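Local coordinates for D-methionine-binding lipoprotein MetQ (Escherichia coli, PDB 4YAH) that serves as the substrate-binding component of an ATP-driven D-methionine permease and holds methionine in its ligand pocket, at residues A[49-52]-A[53-57]; A[245-248]-A[249-253]; A[254-257]-A[258-262]. All coordinates share one frame; numbering follows the deposited sequence.

Contact 1 (A[49-52]-A[53-57]); sequences AQKV and AKDKY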
ATOM      1  N   ALA A  49       8.618  15.420   0.703  1.00 18.86           N
ATOM      2  CA  ALA A  49       8.368  15.701   2.129  1.00 18.69           C
ATOM      3  C   ALA A  49       9.661  16.061   2.841  1.00 20.25           C
ATOM      4  O   ALA A  49       9.704  16.958   3.677  1.00 20.83           O
ATOM      5  CB  ALA A  49       7.723  14.513   2.807  1.00 20.78           C
ATOM      6  N   GLN A  50      10.716  15.330   2.504  1.00 21.27           N
ATOM      7  CA  GLN A  50      12.057  15.601   3.002  1.00 20.47           C
ATOM      8  C   GLN A  50      12.457  17.035   2.689  1.00 25.31           C
ATOM      9  O   GLN A  50      13.009  17.742   3.531  1.00 23.94           O
ATOM     10  CB  GLN A  50      13.026  14.603   2.370  1.00 22.19           C
ATOM     11  CG  GLN A  50      14.486  14.776   2.701  1.00 25.03           C
ATOM     12  CD  GLN A  50      15.333  13.775   1.919  1.00 25.37           C
ATOM     13  OE1 GLN A  50      15.248  13.719   0.696  1.00 26.57           O
ATOM     14  NE2 GLN A  50      16.099  12.952   2.623  1.00 26.30           N
ATOM     15  N   LYS A  51      12.156  17.463   1.471  1.00 22.54           N
ATOM     16  CA  LYS A  51      12.492  18.801   1.023  1.00 25.90           C
ATOM     17  C   LYS A  51      11.695  19.854   1.785  1.00 27.23           C
ATOM     18  O   LYS A  51      12.261  20.845   2.251  1.00 27.82           O
ATOM     19  CB  LYS A  51      12.231  18.924  -0.476  1.00 31.46           C
ATOM     20  CG  LYS A  51      12.548  20.275  -1.081  1.00 38.28           C
ATOM     21  CD  LYS A  51      11.537  20.616  -2.173  1.00 50.79           C
ATOM     22  CE  LYS A  51      11.740  22.016  -2.710  1.00 62.54           C
ATOM     23  NZ  LYS A  51      10.677  22.408  -3.670  1.00 69.66           N
ATOM     24  N   VAL A  52      10.382  19.648   1.892  1.00 24.31           N
ATOM     25  CA  VAL A  52       9.522  20.559   2.654  1.00 24.09           C
ATOM     26  C   VAL A  52      10.030  20.670   4.081  1.00 22.07           C
ATOM     27  O   VAL A  52      10.103  21.765   4.631  1.00 28.64           O
ATOM     28  CB  VAL A  52       8.041  20.097   2.654  1.00 25.29           C
ATOM     29  CG1 VAL A  52       7.178  20.956   3.600  1.00 24.46           C
ATOM     30  CG2 VAL A  52       7.473  20.163   1.258  1.00 25.83           C
ATOM     31  N   ALA A  53      10.409  19.546   4.681  1.00 21.20           N
ATOM     32  CA  ALA A  53      10.864  19.566   6.068  1.00 21.82           C
ATOM     33  C   ALA A  53      12.120  20.412   6.213  1.00 25.43           C
ATOM     34  O   ALA A  53      12.273  21.141   7.202  1.00 27.70           O
ATOM     35  CB  ALA A  53      11.112  18.168   6.569  1.00 19.00           C
ATOM     36  N   LYS A  54      13.022  20.313   5.232  1.00 23.70           N
ATOM     37  CA  LYS A  54      14.247  21.103   5.244  1.00 23.30           C
ATOM     38  C   LYS A  54      13.927  22.583   5.056  1.00 28.01           C
ATOM     39  O   LYS A  54      14.395  23.431   5.818  1.00 31.91           O
ATOM     40  CB  LYS A  54      15.208  20.621   4.152  1.00 29.75           C
ATOM     41  CG  LYS A  54      16.516  21.418   4.085  1.00 34.19           C
ATOM     42  CD  LYS A  54      17.543  20.732   3.179  1.00 50.57           C
ATOM     43  CE  LYS A  54      17.009  20.508   1.765  1.00 65.74           C
ATOM     44  NZ  LYS A  54      16.489  21.765   1.146  1.00 72.60           N
ATOM     45  N   ASP A  55      13.119  22.892   4.051  1.00 24.97           N
ATOM     46  CA  ASP A  55      12.778  24.277   3.740  1.00 30.97           C
ATOM     47  C   ASP A  55      11.994  24.967   4.854  1.00 38.34           C
ATOM     48  O   ASP A  55      12.249  26.124   5.163  1.00 35.11           O
ATOM     49  CB  ASP A  55      11.971  24.351   2.443  1.00 33.17           C
ATOM     50  CG  ASP A  55      12.785  23.950   1.216  1.00 39.20           C
ATOM     51  OD1 ASP A  55      14.022  23.789   1.334  1.00 48.72           O
ATOM     52  OD2 ASP A  55      12.178  23.804   0.135  1.00 53.72           O
ATOM     53  N   LYS A  56      11.039  24.258   5.445  1.00 27.72           N
ATOM     54  CA  LYS A  56      10.128  24.850   6.425  1.00 26.53           C
ATOM     55  C   LYS A  56      10.731  24.869   7.825  1.00 35.14           C
ATOM     56  O   LYS A  56      10.522  25.831   8.569  1.00 38.11           O
ATOM     57  CB  LYS A  56       8.804  24.089   6.438  1.00 33.26           C
ATOM     58  CG  LYS A  56       7.691  24.725   7.270  1.00 43.44           C
ATOM     59  CD  LYS A  56       6.377  24.724   6.483  1.00 57.87           C
ATOM     60  CE  LYS A  56       5.157  24.901   7.377  1.00 61.10           C
ATOM     61  NZ  LYS A  56       4.760  23.618   8.028  1.00 61.66           N
ATOM     62  N   TYR A  57      11.479  23.823   8.180  1.00 29.13           N
ATOM     63  CA  TYR A  57      12.007  23.683   9.548  1.00 31.46           C
ATOM     64  C   TYR A  57      13.514  23.547   9.655  1.00 38.57           C
ATOM     65  O   TYR A  57      14.054  23.570  10.759  1.00 37.76           O
ATOM     66  CB  TYR A  57      11.404  22.465  10.232  1.00 35.68           C
ATOM     67  CG  TYR A  57       9.912  22.442  10.179  1.00 28.58           C
ATOM     68  CD1 TYR A  57       9.157  23.331  10.928  1.00 35.42           C
ATOM     69  CD2 TYR A  57       9.249  21.525   9.387  1.00 33.90           C
ATOM     70  CE1 TYR A  57       7.786  23.313  10.877  1.00 39.70           C
ATOM     71  CE2 TYR A  57       7.885  21.498   9.327  1.00 36.90           C
ATOM     72  CZ  TYR A  57       7.155  22.390  10.075  1.00 46.07           C
ATOM     73  OH  TYR A  57       5.786  22.359  10.014  1.00 42.01           O
TER

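Contact 2 (A[245-248]-A[249-253]); sequences KFVQ and AYQSD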
ATOM      1  N   LYS A 245       7.017  17.459  13.062  1.00 19.22           N
ATOM      2  CA  LYS A 245       7.483  18.238  11.930  1.00 19.53           C
ATOM      3  C   LYS A 245       7.393  17.448  10.631  1.00 17.50           C
ATOM      4  O   LYS A 245       6.993  17.983   9.601  1.00 20.05           O
ATOM      5  CB  LYS A 245       8.928  18.678  12.133  1.00 20.96           C
ATOM      6  CG  LYS A 245       9.102  19.795  13.136  1.00 22.24           C
ATOM      7  CD  LYS A 245      10.579  20.106  13.269  1.00 24.77           C
ATOM      8  CE  LYS A 245      10.809  21.252  14.203  1.00 29.65           C
ATOM      9  NZ  LYS A 245      12.228  21.297  14.636  1.00 23.75           N
ATOM     10  N   PHE A 246       7.801  16.188  10.676  1.00 19.67           N
ATOM     11  CA  PHE A 246       7.801  15.381   9.471  1.00 18.66           C
ATOM     12  C   PHE A 246       6.365  15.197   8.984  1.00 19.45           C
ATOM     13  O   PHE A 246       6.076  15.245   7.790  1.00 18.23           O
ATOM     14  CB  PHE A 246       8.444  14.025   9.707  1.00 16.90           C
ATOM     15  CG  PHE A 246       8.417  13.160   8.507  1.00 18.67           C
ATOM     16  CD1 PHE A 246       9.210  13.466   7.428  1.00 22.43           C
ATOM     17  CD2 PHE A 246       7.557  12.085   8.429  1.00 24.96           C
ATOM     18  CE1 PHE A 246       9.180  12.695   6.288  1.00 24.19           C
ATOM     19  CE2 PHE A 246       7.518  11.305   7.274  1.00 20.57           C
ATOM     20  CZ  PHE A 246       8.336  11.615   6.219  1.00 22.12           C
ATOM     21  N   VAL A 247       5.453  14.979   9.920  1.00 17.79           N
ATOM     22  CA  VAL A 247       4.054  14.792   9.547  1.00 16.29           C
ATOM     23  C   VAL A 247       3.547  16.042   8.851  1.00 17.54           C
ATOM     24  O   VAL A 247       2.875  15.955   7.827  1.00 18.10           O
ATOM     25  CB  VAL A 247       3.185  14.456  10.773  1.00 16.40           C
ATOM     26  CG1 VAL A 247       1.690  14.542  10.457  1.00 18.98           C
ATOM     27  CG2 VAL A 247       3.545  13.066  11.299  1.00 16.84           C
ATOM     28  N   GLN A 248       3.864  17.209   9.397  1.00 17.25           N
ATOM     29  CA  GLN A 248       3.390  18.453   8.801  1.00 19.60           C
ATOM     30  C   GLN A 248       3.997  18.668   7.414  1.00 23.76           C
ATOM     31  O   GLN A 248       3.333  19.194   6.513  1.00 21.68           O
ATOM     32  CB  GLN A 248       3.690  19.643   9.727  1.00 21.53           C
ATOM     33  CG  GLN A 248       2.665  19.753  10.860  1.00 39.17           C
ATOM     34  CD  GLN A 248       3.057  20.718  11.975  1.00 51.12           C
ATOM     35  OE1 GLN A 248       2.690  21.896  11.951  1.00 43.80           O
ATOM     36  NE2 GLN A 248       3.768  20.208  12.979  1.00 37.99           N
ATOM     37  N   ALA A 249       5.237  18.225   7.233  1.00 18.81           N
ATOM     38  CA  ALA A 249       5.918  18.358   5.950  1.00 21.23           C
ATOM     39  C   ALA A 249       5.280  17.447   4.905  1.00 25.41           C
ATOM     40  O   ALA A 249       5.068  17.838   3.757  1.00 20.82           O
ATOM     41  CB  ALA A 249       7.395  18.041   6.108  1.00 17.93           C
ATOM     42  N   TYR A 250       4.970  16.229   5.309  1.00 17.61           N
ATOM     43  CA  TYR A 250       4.372  15.267   4.390  1.00 17.42           C
ATOM     44  C   TYR A 250       2.953  15.705   3.997  1.00 20.36           C
ATOM     45  O   TYR A 250       2.536  15.588   2.834  1.00 20.89           O
ATOM     46  CB  TYR A 250       4.354  13.893   5.040  1.00 16.73           C
ATOM     47  CG  TYR A 250       4.318  12.721   4.068  1.00 20.58           C
ATOM     48  CD1 TYR A 250       5.402  11.870   3.954  1.00 19.87           C
ATOM     49  CD2 TYR A 250       3.209  12.466   3.283  1.00 20.80           C
ATOM     50  CE1 TYR A 250       5.390  10.792   3.089  1.00 19.89           C
ATOM     51  CE2 TYR A 250       3.191  11.380   2.407  1.00 23.92           C
ATOM     52  CZ  TYR A 250       4.290  10.560   2.313  1.00 22.57           C
ATOM     53  OH  TYR A 250       4.301   9.480   1.448  1.00 24.56           O
ATOM     54  N   GLN A 251       2.198  16.183   4.983  1.00 17.81           N
ATOM     55  CA  GLN A 251       0.832  16.634   4.760  1.00 20.35           C
ATOM     56  C   GLN A 251       0.815  18.063   4.207  1.00 26.20           C
ATOM     57  O   GLN A 251       0.320  18.997   4.857  1.00 22.26           O
ATOM     58  CB  GLN A 251       0.043  16.551   6.066  1.00 20.01           C
ATOM     59  CG  GLN A 251       0.013  15.159   6.652  1.00 16.17           C
ATOM     60  CD  GLN A 251      -0.823  15.083   7.923  1.00 18.32           C
ATOM     61  OE1 GLN A 251      -1.025  16.090   8.610  1.00 16.99           O
ATOM     62  NE2 GLN A 251      -1.310  13.884   8.244  1.00 16.65           N
ATOM     63  N   SER A 252       1.361  18.222   3.004  1.00 22.64           N
ATOM     64  CA  SER A 252       1.500  19.538   2.392  1.00 23.88           C
ATOM     65  C   SER A 252       1.035  19.499   0.954  1.00 25.17           C
ATOM     66  O   SER A 252       1.024  18.441   0.335  1.00 22.59           O
ATOM     67  CB  SER A 252       2.948  20.018   2.465  1.00 25.86           C
ATOM     68  OG  SER A 252       3.830  19.168   1.734  1.00 28.28           O
ATOM     69  N   ASP A 253       0.652  20.654   0.427  1.00 31.17           N
ATOM     70  CA  ASP A 253       0.224  20.741  -0.964  1.00 28.82           C
ATOM     71  C   ASP A 253       1.332  20.290  -1.910  1.00 26.15           C
ATOM     72  O   ASP A 253       1.063  19.653  -2.922  1.00 32.03           O
ATOM     73  CB  ASP A 253      -0.200  22.170  -1.314  1.00 36.44           C
ATOM     74  CG  ASP A 253      -1.472  22.600  -0.599  1.00 51.66           C
ATOM     75  OD1 ASP A 253      -2.271  21.722  -0.206  1.00 53.96           O
ATOM     76  OD2 ASP A 253      -1.677  23.822  -0.441  1.00 58.41           O
TER

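Contact 3 (A[254-257]-A[258-262]); sequences EVYE and AANKV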
ATOM      1  N   GLU A 254       2.578  20.600  -1.572  1.00 26.61           N
ATOM      2  CA  GLU A 254       3.697  20.250  -2.428  1.00 31.00           C
ATOM      3  C   GLU A 254       3.785  18.732  -2.578  1.00 29.42           C
ATOM      4  O   GLU A 254       4.006  18.210  -3.673  1.00 27.39           O
ATOM      5  CB  GLU A 254       4.992  20.821  -1.851  1.00 32.96           C
ATOM      6  CG  GLU A 254       6.134  20.887  -2.827  1.00 52.31           C
ATOM      7  CD  GLU A 254       7.288  21.712  -2.301  1.00 60.85           C
ATOM      8  OE1 GLU A 254       7.046  22.609  -1.463  1.00 59.83           O
ATOM      9  OE2 GLU A 254       8.439  21.462  -2.722  1.00 65.80           O
ATOM     10  N   VAL A 255       3.558  18.023  -1.478  1.00 27.01           N
ATOM     11  CA  VAL A 255       3.651  16.574  -1.488  1.00 22.27           C
ATOM     12  C   VAL A 255       2.450  16.004  -2.246  1.00 25.42           C
ATOM     13  O   VAL A 255       2.606  15.076  -3.048  1.00 24.45           O
ATOM     14  CB  VAL A 255       3.748  16.002  -0.047  1.00 20.72           C
ATOM     15  CG1 VAL A 255       3.584  14.491  -0.040  1.00 23.49           C
ATOM     16  CG2 VAL A 255       5.071  16.352   0.568  1.00 20.55           C
ATOM     17  N   TYR A 256       1.262  16.558  -2.023  1.00 23.12           N
ATOM     18  CA  TYR A 256       0.092  16.080  -2.744  1.00 23.13           C
ATOM     19  C   TYR A 256       0.282  16.239  -4.245  1.00 25.47           C
ATOM     20  O   TYR A 256      -0.024  15.335  -5.026  1.00 25.66           O
ATOM     21  CB  TYR A 256      -1.189  16.816  -2.326  1.00 26.40           C
ATOM     22  CG  TYR A 256      -2.307  16.506  -3.286  1.00 28.44           C
ATOM     23  CD1 TYR A 256      -2.921  15.262  -3.276  1.00 26.23           C
ATOM     24  CD2 TYR A 256      -2.707  17.429  -4.241  1.00 35.30           C
ATOM     25  CE1 TYR A 256      -3.921  14.949  -4.173  1.00 29.84           C
ATOM     26  CE2 TYR A 256      -3.710  17.129  -5.146  1.00 34.66           C
ATOM     27  CZ  TYR A 256      -4.314  15.887  -5.105  1.00 43.26           C
ATOM     28  OH  TYR A 256      -5.312  15.574  -6.002  1.00 39.89           O
ATOM     29  N   GLU A 257       0.788  17.394  -4.647  1.00 25.16           N
ATOM     30  CA  GLU A 257       0.912  17.689  -6.066  1.00 33.61           C
ATOM     31  C   GLU A 257       1.859  16.701  -6.734  1.00 30.64           C
ATOM     32  O   GLU A 257       1.571  16.206  -7.837  1.00 27.22           O
ATOM     33  CB  GLU A 257       1.379  19.130  -6.272  1.00 34.55           C
ATOM     34  CG  GLU A 257       0.283  20.164  -6.003  1.00 36.50           C
ATOM     35  CD  GLU A 257      -0.987  19.906  -6.806  1.00 56.49           C
ATOM     36  OE1 GLU A 257      -0.876  19.456  -7.968  1.00 65.11           O
ATOM     37  OE2 GLU A 257      -2.095  20.136  -6.271  1.00 57.83           O
ATOM     38  N   ALA A 258       2.955  16.387  -6.044  1.00 25.83           N
ATOM     39  CA  ALA A 258       3.919  15.392  -6.509  1.00 25.77           C
ATOM     40  C   ALA A 258       3.281  14.012  -6.629  1.00 29.55           C
ATOM     41  O   ALA A 258       3.460  13.310  -7.628  1.00 26.15           O
ATOM     42  CB  ALA A 258       5.112  15.336  -5.571  1.00 27.87           C
ATOM     43  N   ALA A 259       2.533  13.617  -5.610  1.00 24.90           N
ATOM     44  CA  ALA A 259       1.882  12.314  -5.633  1.00 23.12           C
ATOM     45  C   ALA A 259       0.842  12.218  -6.737  1.00 24.11           C
ATOM     46  O   ALA A 259       0.697  11.174  -7.385  1.00 24.94           O
ATOM     47  CB  ALA A 259       1.245  12.022  -4.292  1.00 22.01           C
ATOM     48  N   ASN A 260       0.109  13.298  -6.951  1.00 24.48           N
ATOM     49  CA  ASN A 260      -0.979  13.269  -7.917  1.00 25.34           C
ATOM     50  C   ASN A 260      -0.413  13.118  -9.319  1.00 28.52           C
ATOM     51  O   ASN A 260      -1.014  12.476 -10.186  1.00 29.17           O
ATOM     52  CB  ASN A 260      -1.830  14.530  -7.800  1.00 33.52           C
ATOM     53  CG  ASN A 260      -2.978  14.553  -8.797  1.00 30.41           C
ATOM     54  OD1 ASN A 260      -3.830  13.659  -8.811  1.00 32.11           O
ATOM     55  ND2 ASN A 260      -3.005  15.579  -9.633  1.00 33.68           N
ATOM     56  N   LYS A 261       0.760  13.691  -9.519  1.00 27.34           N
ATOM     57  CA  LYS A 261       1.461  13.577 -10.787  1.00 35.72           C
ATOM     58  C   LYS A 261       1.987  12.158 -10.994  1.00 31.35           C
ATOM     59  O   LYS A 261       1.596  11.475 -11.943  1.00 27.22           O
ATOM     60  CB  LYS A 261       2.609  14.582 -10.839  1.00 32.17           C
ATOM     61  CG  LYS A 261       3.245  14.746 -12.208  1.00 49.52           C
ATOM     62  CD  LYS A 261       2.233  15.220 -13.244  1.00 70.29           C
ATOM     63  CE  LYS A 261       2.901  16.000 -14.372  1.00 84.60           C
ATOM     64  NZ  LYS A 261       4.082  15.288 -14.942  1.00 79.11           N
ATOM     65  N   VAL A 262       2.857  11.701 -10.100  1.00 28.91           N
ATOM     66  CA  VAL A 262       3.527  10.424 -10.318  1.00 25.53           C
ATOM     67  C   VAL A 262       2.551   9.247 -10.262  1.00 30.10           C
ATOM     68  O   VAL A 262       2.771   8.253 -10.945  1.00 27.68           O
ATOM     69  CB  VAL A 262       4.676  10.201  -9.311  1.00 25.78           C
ATOM     70  CG1 VAL A 262       4.153   9.932  -7.923  1.00 24.72           C
ATOM     71  CG2 VAL A 262       5.574   9.043  -9.782  1.00 34.37           C
TER
HETATM   72  O   HOH W   1      -0.403  17.182  -9.365  1.00 37.77           O

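Contact 1 (A[49-52]-A[53-57])
Ala53 opens the last turn and a half of helix 41-57 by giving its backbone N to Ala49 O at 2.9 Å, and its methyl group rests beside that same carbonyl. The small side chain is buried, lying against Ala249 of helix 241-250 and Val61 of strand 60-66. Lys54 continues the pattern with its N on Gln50 O; NE2 of Gln50 is hydrogen-bonded to the backbone O of Val61. The aliphatic part of Lys54 leaves the helix extended and then bends at chi3 (57°) and chi4 (53°), a curl that returns NZ to OD1 of the next residue, Asp55, in a salt bridge of 3.2 Å whose hydrogen bond is weak. Asp55 N makes the straightest of the four backbone bonds that join 49-52 to 53-57, 170° at hydrogen, to Lys51 O. Its carboxylate folds back one turn, where OD2 meets the CE methylene of Lys51 at 3.4 Å. Lys51 NZ stays 4.3 Å from Asp55 OD2, beyond a salt bridge, and is paired instead with Glu254 of helix 253-262; the aspartate probably adds to the field around it without gripping it. Lys56 N closes on Val52 O at 2.8 Å, and CB of Lys56 sits next to that oxygen. CG of Lys56 lies 3.7 Å above one face of the Tyr57 ring, toward its rim, and the chain bends on to bring NZ 2.6 Å from Tyr57 OH in a hydrogen bond. The four backbone bonds are the i to i+4 bonds of an alpha-helix, here in the C-terminal part of the helix that connects strands 32-38 and 60-66 in a beta-alpha-beta unit.

Contact 2 (A[245-248]-A[249-253])
Backbone bonds from Ala249 N to Lys245 O, Tyr250 N to Phe246 O and Gln251 N to Val247 O carry helix 241-250 to its end, after which Gln251 leaves helical geometry as the centre of an inverse gamma turn. Phe246 and Tyr250 project side by side from successive turns. CZ of Phe246 comes to the edge of the tyrosine ring, 3.7 Å from CD1 of Tyr250, with the two planes at 70°. Val247 and Gln251 form a second such pair: CG1 of the valine touches the amide carbon CD of Gln251 at 3.6 Å. With CG anti to the carbonyl carbon (chi1 -58°) and an extended chain beyond, the glutamine lies along the valine while its NE2 reaches the backbone O of Asn108. An alanine here would be likely to leave that carbonyl without its amide donor and uncover the CG1 methyl of Val247. Ser252 OG donates to Ala249 O at 2.7 Å and also makes a weak N-cap bond to Val255 N, so one hydroxyl ties the end of one helix to the start of the next. Phe246, Val247 and Tyr250 pack on Ile231 of strand 229-234, Val247 and Tyr250 also meet strand 103-111, and Ala249 and Tyr250 lie against helix 41-57.

Contact 3 (A[254-257]-A[258-262])
CG lies anti to the backbone N in both Tyr256 (chi1 168°) and Asn260 (chi1 180°), which sends these side chains out in the same direction from successive turns of helix 253-262. CB of Asn260 consequently lies over one face of the tyrosine ring, displaced toward its rim, in a CH-pi contact 4.2 Å from the ring centroid of Tyr256. The amide plane runs nearly parallel to the ring, 12° apart, and its OD1 stands 3.7 Å from Tyr256 OH. A water meets the nitrogen side of the amide. It accepts from Asn260 ND2 at 3.1 Å and donates both to the backbone O and to the carboxylate OE1 of Glu257, each 2.7 Å away; the bend in the glutamate chain turns OE1 back to this water. Three bonds thus hold the water, and the link is likely to limit rotation of the asparagine amide. Underneath, the backbone follows the alpha-helical pattern, with Asn260 N on Tyr256 O at 2.8 Å and Lys261 N on Glu257 O at 3.1 Å. Lys269 makes a cation-pi contact with Tyr256. Tyr256 and Ala259 touch Phe110 of strand 103-111, Ala258 and Val262 meet side chains of helix 41-57, and Val255 touches both, placing this helix against both elements.

Contacts 2 and 3 lie on consecutive helices, joined through the turn at 251-252, and both pack against the helix of contact 1. Centres of contacts 1 and 2 are about 8 Å apart, with CB of Ala249 3.5 Å from Ala49 O. Contact 3 packs nearer the N-terminal part of helix 41-57, its centre about 15 Å from that of contact 1, yet is joined to it by the salt bridge from Lys51 NZ to Glu254 OE2, 2.6 Å long. Contacts 2 and 3 meet where Tyr250 O stands 3.2 Å from Val255 CB. The bound methionine lies about 9 Å from the side chain of Tyr250 and 11 Å from that of Ala259, so the cluster is near the pocket without lining it.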